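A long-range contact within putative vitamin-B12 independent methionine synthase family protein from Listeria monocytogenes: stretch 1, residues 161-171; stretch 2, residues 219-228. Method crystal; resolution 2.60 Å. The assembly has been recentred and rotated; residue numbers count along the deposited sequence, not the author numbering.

Stretch 1 (161-171) FANDLATAYQK
Stretch 2, residues 219-228: NLINEAIKHK

The most unusual feature of this contact is that a carboxylate-bearing side chain acts as the knob: Glu223 of the second stretch packs into a hole on the first helix formed by Ala162, Asn163, Ala166 and Gln170. Its side chain is fully extended, with chi1 t (-173°), chi2 t (-173°) and chi3 at 176°. The CA-to-CB bond points sideways, yet the end of the chain comes nearer, until Glu223 CD lies 3.3 Å from Ala166 CB. A methyl group is small enough to leave the carboxylate room to lie along the helix surface. Glu223 OE1 is 4.0 Å from Asn163 CA, and Glu223 OE2 is 4.3 Å from Asn163 ND2, so this approach is one of packing at a partly exposed border.

The frame is simple. Residues 161-171 are helical throughout, within a helix that extends beyond both ends of the stretch; phi lies between -79° and -56°, psi between -58° and -36°. Successive hydrogen bonds, each from the N of a residue to the O of the residue four earlier, hold it, from Leu165 N to Phe161 O (3.1 Å) through Lys171 N to Thr167 O (2.8 Å). The second stretch enters as helix and remains so from 219 to 224, with Ala224 N donating a hydrogen bond to Leu220 O at 2.9 Å. The two N-to-C directions run 36° apart, with a signed crossing angle of -36° and a closest axial approach of 8.5 Å.

The register is set by two alanines. Ala166 CA and Ala224 CA are only 4.2 Å apart, and Ala166 O lies 3.8 Å from Ala224 CA. With a methyl as the whole side chain on each residue, the backbones can come this close. Ala166 directs its CB toward the other stretch, whereas that of Ala224 points sideways and meets Tyr169, with Ala224 CB 3.7 Å from Tyr169 CB. The tyrosine starts toward the partner, but its chi1 of -96° lies between wells and its end leads away; its hydroxyl is hydrogen-bonded elsewhere in the structure.

One turn before Ala224, Leu220 supplies branched apolar bulk between the helices. With chi1 t (172°) and chi2 p (56°), it places both methyls near Leu165 CD2, Leu220 CD2 at 4.0 Å and Leu220 CD1 at 4.2 Å; Leu220 CD1 also lies 4.3 Å from Ala166 CB and 3.8 Å from Ala162 O. Leu165 matches it with chi1 t (179°) and chi2 p (60°). Both leucines are buried, as suits their hydrocarbon side chains.

Ile225 is the first residue to leave helical phi/psi, at -109°/20°, and Lys226 N donates a hydrogen bond to Glu223 O at 3.1 Å. Across this turn reaches Gln170, long enough for its end to come nearer the second stretch although its CA-to-CB bond points sideways, with chi1 m (-71°) and chi2 t (157°). Its CG is 3.6 Å from Ala224 O. His227, with chi1 m (-60°), points its CB toward the first helix and brings ND1 within 3.8 Å of Gln170 CD, closing the contact at an exposed residue.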

ATOM      1  N   PHE A 161       3.686 -19.991 -13.363  1.00 56.21           N
ATOM      2  CA  PHE A 161       3.760 -19.352 -12.049  1.00 56.59           C
ATOM      3  C   PHE A 161       3.029 -18.011 -12.027  1.00 56.59           C
ATOM      4  O   PHE A 161       2.185 -17.772 -11.157  1.00 53.63           O
ATOM      5  CB  PHE A 161       5.218 -19.140 -11.642  1.00 56.32           C
ATOM      6  CG  PHE A 161       5.383 -18.340 -10.387  1.00 59.12           C
ATOM      7  CD1 PHE A 161       4.835 -18.779  -9.186  1.00 59.25           C
ATOM      8  CD2 PHE A 161       6.108 -17.150 -10.398  1.00 60.71           C
ATOM      9  CE1 PHE A 161       5.013 -18.043  -8.011  1.00 60.22           C
ATOM     10  CE2 PHE A 161       6.293 -16.402  -9.226  1.00 60.83           C
ATOM     11  CZ  PHE A 161       5.747 -16.846  -8.031  1.00 60.54           C
ATOM     12  N   ALA A 162       3.346 -17.149 -12.996  1.00 56.34           N
ATOM     13  CA  ALA A 162       2.723 -15.828 -13.088  1.00 56.49           C
ATOM     14  C   ALA A 162       1.212 -15.915 -13.249  1.00 54.62           C
ATOM     15  O   ALA A 162       0.471 -15.164 -12.613  1.00 55.04           O
ATOM     16  CB  ALA A 162       3.322 -15.035 -14.248  1.00 56.91           C
ATOM     17  N   ASN A 163       0.744 -16.828 -14.088  1.00 54.61           N
ATOM     18  CA  ASN A 163      -0.696 -16.964 -14.284  1.00 55.39           C
ATOM     19  C   ASN A 163      -1.459 -17.278 -12.996  1.00 52.51           C
ATOM     20  O   ASN A 163      -2.351 -16.530 -12.620  1.00 52.79           O
ATOM     21  CB  ASN A 163      -0.999 -18.035 -15.332  1.00 58.51           C
ATOM     22  CG  ASN A 163      -0.364 -17.736 -16.675  1.00 64.51           C
ATOM     23  OD1 ASN A 163      -0.609 -18.444 -17.658  1.00 68.08           O
ATOM     24  ND2 ASN A 163       0.463 -16.688 -16.728  1.00 65.71           N
ATOM     25  N   ASP A 164      -1.107 -18.373 -12.328  1.00 51.00           N
ATOM     26  CA  ASP A 164      -1.789 -18.775 -11.098  1.00 50.33           C
ATOM     27  C   ASP A 164      -1.764 -17.664 -10.056  1.00 48.20           C
ATOM     28  O   ASP A 164      -2.780 -17.381  -9.418  1.00 50.07           O
ATOM     29  CB  ASP A 164      -1.144 -20.039 -10.491  1.00 52.21           C
ATOM     30  CG  ASP A 164      -1.223 -21.264 -11.414  1.00 55.62           C
ATOM     31  OD1 ASP A 164      -0.816 -22.369 -10.974  1.00 57.86           O
ATOM     32  OD2 ASP A 164      -1.685 -21.140 -12.576  1.00 57.04           O
ATOM     33  N   LEU A 165      -0.597 -17.053  -9.877  1.00 44.03           N
ATOM     34  CA  LEU A 165      -0.427 -15.977  -8.912  1.00 41.00           C
ATOM     35  C   LEU A 165      -1.409 -14.827  -9.208  1.00 39.31           C
ATOM     36  O   LEU A 165      -1.988 -14.245  -8.287  1.00 41.94           O
ATOM     37  CB  LEU A 165       1.037 -15.494  -8.920  1.00 38.82           C
ATOM     38  CG  LEU A 165       1.475 -14.343  -7.998  1.00 43.11           C
ATOM     39  CD1 LEU A 165       1.236 -14.734  -6.547  1.00 43.42           C
ATOM     40  CD2 LEU A 165       2.949 -14.005  -8.213  1.00 39.53           C
ATOM     41  N   ALA A 166      -1.611 -14.517 -10.485  1.00 36.01           N
ATOM     42  CA  ALA A 166      -2.541 -13.461 -10.890  1.00 34.24           C
ATOM     43  C   ALA A 166      -4.008 -13.834 -10.575  1.00 34.93           C
ATOM     44  O   ALA A 166      -4.788 -12.979 -10.141  1.00 31.64           O
ATOM     45  CB  ALA A 166      -2.369 -13.163 -12.392  1.00 34.42           C
ATOM     46  N   THR A 167      -4.381 -15.100 -10.804  1.00 33.99           N
ATOM     47  CA  THR A 167      -5.732 -15.562 -10.506  1.00 34.05           C
ATOM     48  C   THR A 167      -5.877 -15.575  -8.999  1.00 34.36           C
ATOM     49  O   THR A 167      -6.933 -15.244  -8.461  1.00 37.02           O
ATOM     50  CB  THR A 167      -6.006 -17.008 -11.024  1.00 36.82           C
ATOM     51  OG1 THR A 167      -6.043 -17.010 -12.452  1.00 41.53           O
ATOM     52  CG2 THR A 167      -7.346 -17.530 -10.508  1.00 31.00           C
ATOM     53  N   ALA A 168      -4.817 -15.963  -8.303  1.00 33.02           N
ATOM     54  CA  ALA A 168      -4.875 -15.970  -6.845  1.00 32.50           C
ATOM     55  C   ALA A 168      -5.219 -14.545  -6.411  1.00 34.31           C
ATOM     56  O   ALA A 168      -5.961 -14.347  -5.444  1.00 34.68           O
ATOM     57  CB  ALA A 168      -3.535 -16.394  -6.249  1.00 24.28           C
ATOM     58  N   TYR A 169      -4.687 -13.560  -7.138  1.00 34.41           N
ATOM     59  CA  TYR A 169      -4.970 -12.170  -6.818  1.00 37.70           C
ATOM     60  C   TYR A 169      -6.343 -11.704  -7.312  1.00 37.84           C
ATOM     61  O   TYR A 169      -7.010 -10.927  -6.625  1.00 39.70           O
ATOM     62  CB  TYR A 169      -3.852 -11.245  -7.337  1.00 37.36           C
ATOM     63  CG  TYR A 169      -2.809 -10.903  -6.281  1.00 38.26           C
ATOM     64  CD1 TYR A 169      -2.867  -9.699  -5.576  1.00 38.64           C
ATOM     65  CD2 TYR A 169      -1.782 -11.800  -5.963  1.00 41.17           C
ATOM     66  CE1 TYR A 169      -1.931  -9.390  -4.584  1.00 40.81           C
ATOM     67  CE2 TYR A 169      -0.834 -11.503  -4.961  1.00 41.93           C
ATOM     68  CZ  TYR A 169      -0.920 -10.295  -4.281  1.00 44.02           C
ATOM     69  OH  TYR A 169      -0.003  -9.992  -3.299  1.00 46.30           O
ATOM     70  N   GLN A 170      -6.778 -12.161  -8.483  1.00 38.60           N
ATOM     71  CA  GLN A 170      -8.101 -11.759  -8.966  1.00 38.81           C
ATOM     72  C   GLN A 170      -9.089 -12.225  -7.906  1.00 40.30           C
ATOM     73  O   GLN A 170      -9.935 -11.453  -7.440  1.00 41.80           O
ATOM     74  CB  GLN A 170      -8.421 -12.402 -10.319  1.00 37.59           C
ATOM     75  CG  GLN A 170      -7.606 -11.845 -11.481  1.00 36.08           C
ATOM     76  CD  GLN A 170      -7.520 -12.824 -12.650  1.00 40.15           C
ATOM     77  OE1 GLN A 170      -6.893 -12.544 -13.683  1.00 39.11           O
ATOM     78  NE2 GLN A 170      -8.144 -13.989 -12.486  1.00 39.30           N
ATOM     79  N   LYS A 171      -8.948 -13.480  -7.489  1.00 40.56           N
ATOM     80  CA  LYS A 171      -9.828 -14.025  -6.464  1.00 41.35           C
ATOM     81  C   LYS A 171      -9.659 -13.283  -5.138  1.00 43.09           C
ATOM     82  O   LYS A 171     -10.637 -13.067  -4.422  1.00 47.79           O
ATOM     83  CB  LYS A 171      -9.568 -15.533  -6.279  1.00 42.09           C
ATOM     84  CG  LYS A 171      -9.696 -16.362  -7.577  1.00 40.96           C
ATOM     85  CD  LYS A 171     -10.081 -17.827  -7.321  1.00 43.55           C
ATOM     86  CE  LYS A 171      -8.878 -18.759  -7.100  1.00 47.55           C
ATOM     87  NZ  LYS A 171      -8.353 -19.418  -8.372  1.00 44.18           N
ATOM     88  N   ASN A 219       2.952  -6.891 -16.456  1.00 57.10           N
ATOM     89  CA  ASN A 219       1.946  -7.823 -16.942  1.00 55.84           C
ATOM     90  C   ASN A 219       1.322  -8.594 -15.787  1.00 53.88           C
ATOM     91  O   ASN A 219       0.143  -8.943 -15.825  1.00 52.46           O
ATOM     92  CB  ASN A 219       2.576  -8.796 -17.940  1.00 58.55           C
ATOM     93  CG  ASN A 219       3.109  -8.096 -19.177  1.00 58.78           C
ATOM     94  OD1 ASN A 219       2.346  -7.537 -19.963  1.00 58.89           O
ATOM     95  ND2 ASN A 219       4.425  -8.118 -19.349  1.00 61.28           N
ATOM     96  N   LEU A 220       2.122  -8.860 -14.761  1.00 52.54           N
ATOM     97  CA  LEU A 220       1.644  -9.578 -13.582  1.00 50.24           C
ATOM     98  C   LEU A 220       0.594  -8.751 -12.844  1.00 49.91           C
ATOM     99  O   LEU A 220      -0.472  -9.259 -12.477  1.00 48.57           O
ATOM    100  CB  LEU A 220       2.810  -9.877 -12.641  1.00 47.81           C
ATOM    101  CG  LEU A 220       2.435 -10.464 -11.279  1.00 48.97           C
ATOM    102  CD1 LEU A 220       1.611 -11.736 -11.457  1.00 47.35           C
ATOM    103  CD2 LEU A 220       3.705 -10.756 -10.490  1.00 48.11           C
ATOM    104  N   ILE A 221       0.916  -7.471 -12.645  1.00 48.10           N
ATOM    105  CA  ILE A 221       0.045  -6.535 -11.957  1.00 46.75           C
ATOM    106  C   ILE A 221      -1.244  -6.303 -12.727  1.00 49.78           C
ATOM    107  O   ILE A 221      -2.339  -6.470 -12.186  1.00 49.06           O
ATOM    108  CB  ILE A 221       0.693  -5.151 -11.792  1.00 45.21           C
ATOM    109  CG1 ILE A 221       2.088  -5.266 -11.164  1.00 44.44           C
ATOM    110  CG2 ILE A 221      -0.237  -4.253 -11.006  1.00 40.41           C
ATOM    111  CD1 ILE A 221       2.159  -6.135  -9.946  1.00 45.28           C
ATOM    112  N   ASN A 222      -1.125  -5.905 -13.989  1.00 51.42           N
ATOM    113  CA  ASN A 222      -2.330  -5.644 -14.772  1.00 53.93           C
ATOM    114  C   ASN A 222      -3.234  -6.868 -14.791  1.00 54.63           C
ATOM    115  O   ASN A 222      -4.453  -6.746 -14.668  1.00 55.09           O
ATOM    116  CB  ASN A 222      -1.984  -5.208 -16.207  1.00 53.57           C
ATOM    117  CG  ASN A 222      -1.386  -3.799 -16.271  1.00 53.44           C
ATOM    118  OD1 ASN A 222      -1.849  -2.879 -15.585  1.00 50.48           O
ATOM    119  ND2 ASN A 222      -0.363  -3.625 -17.111  1.00 52.92           N
ATOM    120  N   GLU A 223      -2.638  -8.046 -14.929  1.00 56.49           N
ATOM    121  CA  GLU A 223      -3.424  -9.271 -14.945  1.00 59.81           C
ATOM    122  C   GLU A 223      -4.095  -9.512 -13.593  1.00 59.37           C
ATOM    123  O   GLU A 223      -5.272  -9.875 -13.532  1.00 60.06           O
ATOM    124  CB  GLU A 223      -2.551 -10.478 -15.292  1.00 61.61           C
ATOM    125  CG  GLU A 223      -3.358 -11.742 -15.477  1.00 64.80           C
ATOM    126  CD  GLU A 223      -2.505 -12.973 -15.667  1.00 70.97           C
ATOM    127  OE1 GLU A 223      -3.107 -14.076 -15.756  1.00 71.20           O
ATOM    128  OE2 GLU A 223      -1.247 -12.848 -15.726  1.00 71.80           O
ATOM    129  N   ALA A 224      -3.334  -9.309 -12.518  1.00 58.34           N
ATOM    130  CA  ALA A 224      -3.832  -9.491 -11.160  1.00 57.55           C
ATOM    131  C   ALA A 224      -5.044  -8.613 -10.870  1.00 57.53           C
ATOM    132  O   ALA A 224      -5.943  -9.010 -10.128  1.00 55.79           O
ATOM    133  CB  ALA A 224      -2.726  -9.189 -10.155  1.00 58.76           C
ATOM    134  N   ILE A 225      -5.066  -7.420 -11.457  1.00 57.93           N
ATOM    135  CA  ILE A 225      -6.173  -6.496 -11.251  1.00 60.37           C
ATOM    136  C   ILE A 225      -7.051  -6.334 -12.492  1.00 62.17           C
ATOM    137  O   ILE A 225      -7.782  -5.349 -12.619  1.00 63.58           O
ATOM    138  CB  ILE A 225      -5.665  -5.110 -10.834  1.00 59.24           C
ATOM    139  CG1 ILE A 225      -4.795  -4.513 -11.941  1.00 58.85           C
ATOM    140  CG2 ILE A 225      -4.883  -5.226  -9.553  1.00 60.83           C
ATOM    141  CD1 ILE A 225      -4.420  -3.067 -11.706  1.00 56.36           C
ATOM    142  N   LYS A 226      -6.976  -7.303 -13.398  1.00 62.14           N
ATOM    143  CA  LYS A 226      -7.758  -7.290 -14.631  1.00 62.83           C
ATOM    144  C   LYS A 226      -9.256  -7.181 -14.354  1.00 62.33           C
ATOM    145  O   LYS A 226      -9.961  -6.410 -15.004  1.00 60.93           O
ATOM    146  CB  LYS A 226      -7.468  -8.563 -15.435  1.00 65.38           C
ATOM    147  CG  LYS A 226      -8.213  -8.679 -16.758  1.00 68.41           C
ATOM    148  CD  LYS A 226      -8.045 -10.076 -17.370  1.00 70.31           C
ATOM    149  CE  LYS A 226      -8.999 -10.299 -18.544  1.00 71.79           C
ATOM    150  NZ  LYS A 226      -9.082 -11.738 -18.947  1.00 73.17           N
ATOM    151  N   HIS A 227      -9.744  -7.945 -13.383  1.00 62.65           N
ATOM    152  CA  HIS A 227     -11.168  -7.932 -13.050  1.00 63.10           C
ATOM    153  C   HIS A 227     -11.475  -7.010 -11.870  1.00 62.64           C
ATOM    154  O   HIS A 227     -12.119  -7.418 -10.900  1.00 63.46           O
ATOM    155  CB  HIS A 227     -11.639  -9.355 -12.729  1.00 64.51           C
ATOM    156  CG  HIS A 227     -11.461 -10.326 -13.859  1.00 66.75           C
ATOM    157  ND1 HIS A 227     -10.964 -11.598 -13.671  1.00 66.15           N
ATOM    158  CD2 HIS A 227     -11.748 -10.225 -15.180  1.00 67.55           C
ATOM    159  CE1 HIS A 227     -10.952 -12.240 -14.826  1.00 68.38           C
ATOM    160  NE2 HIS A 227     -11.422 -11.430 -15.759  1.00 67.79           N
ATOM    161  N   LYS A 228     -11.020  -5.765 -11.963  1.00 62.47           N
ATOM    162  CA  LYS A 228     -11.232  -4.774 -10.911  1.00 61.33           C
ATOM    163  C   LYS A 228     -12.556  -4.049 -11.114  1.00 61.14           C
ATOM    164  O   LYS A 228     -12.763  -3.390 -12.136  1.00 60.77           O
ATOM    165  CB  LYS A 228     -10.083  -3.749 -10.910  1.00 60.67           C
ATOM    166  CG  LYS A 228     -10.038  -2.804  -9.698  1.00 59.02           C
ATOM    167  CD  LYS A 228     -10.622  -1.405  -9.962  1.00 60.59           C
ATOM    168  CE  LYS A 228      -9.746  -0.581 -10.916  1.00 60.98           C
ATOM    169  NZ  LYS A 228     -10.214   0.832 -11.021  1.00 59.94           N
TER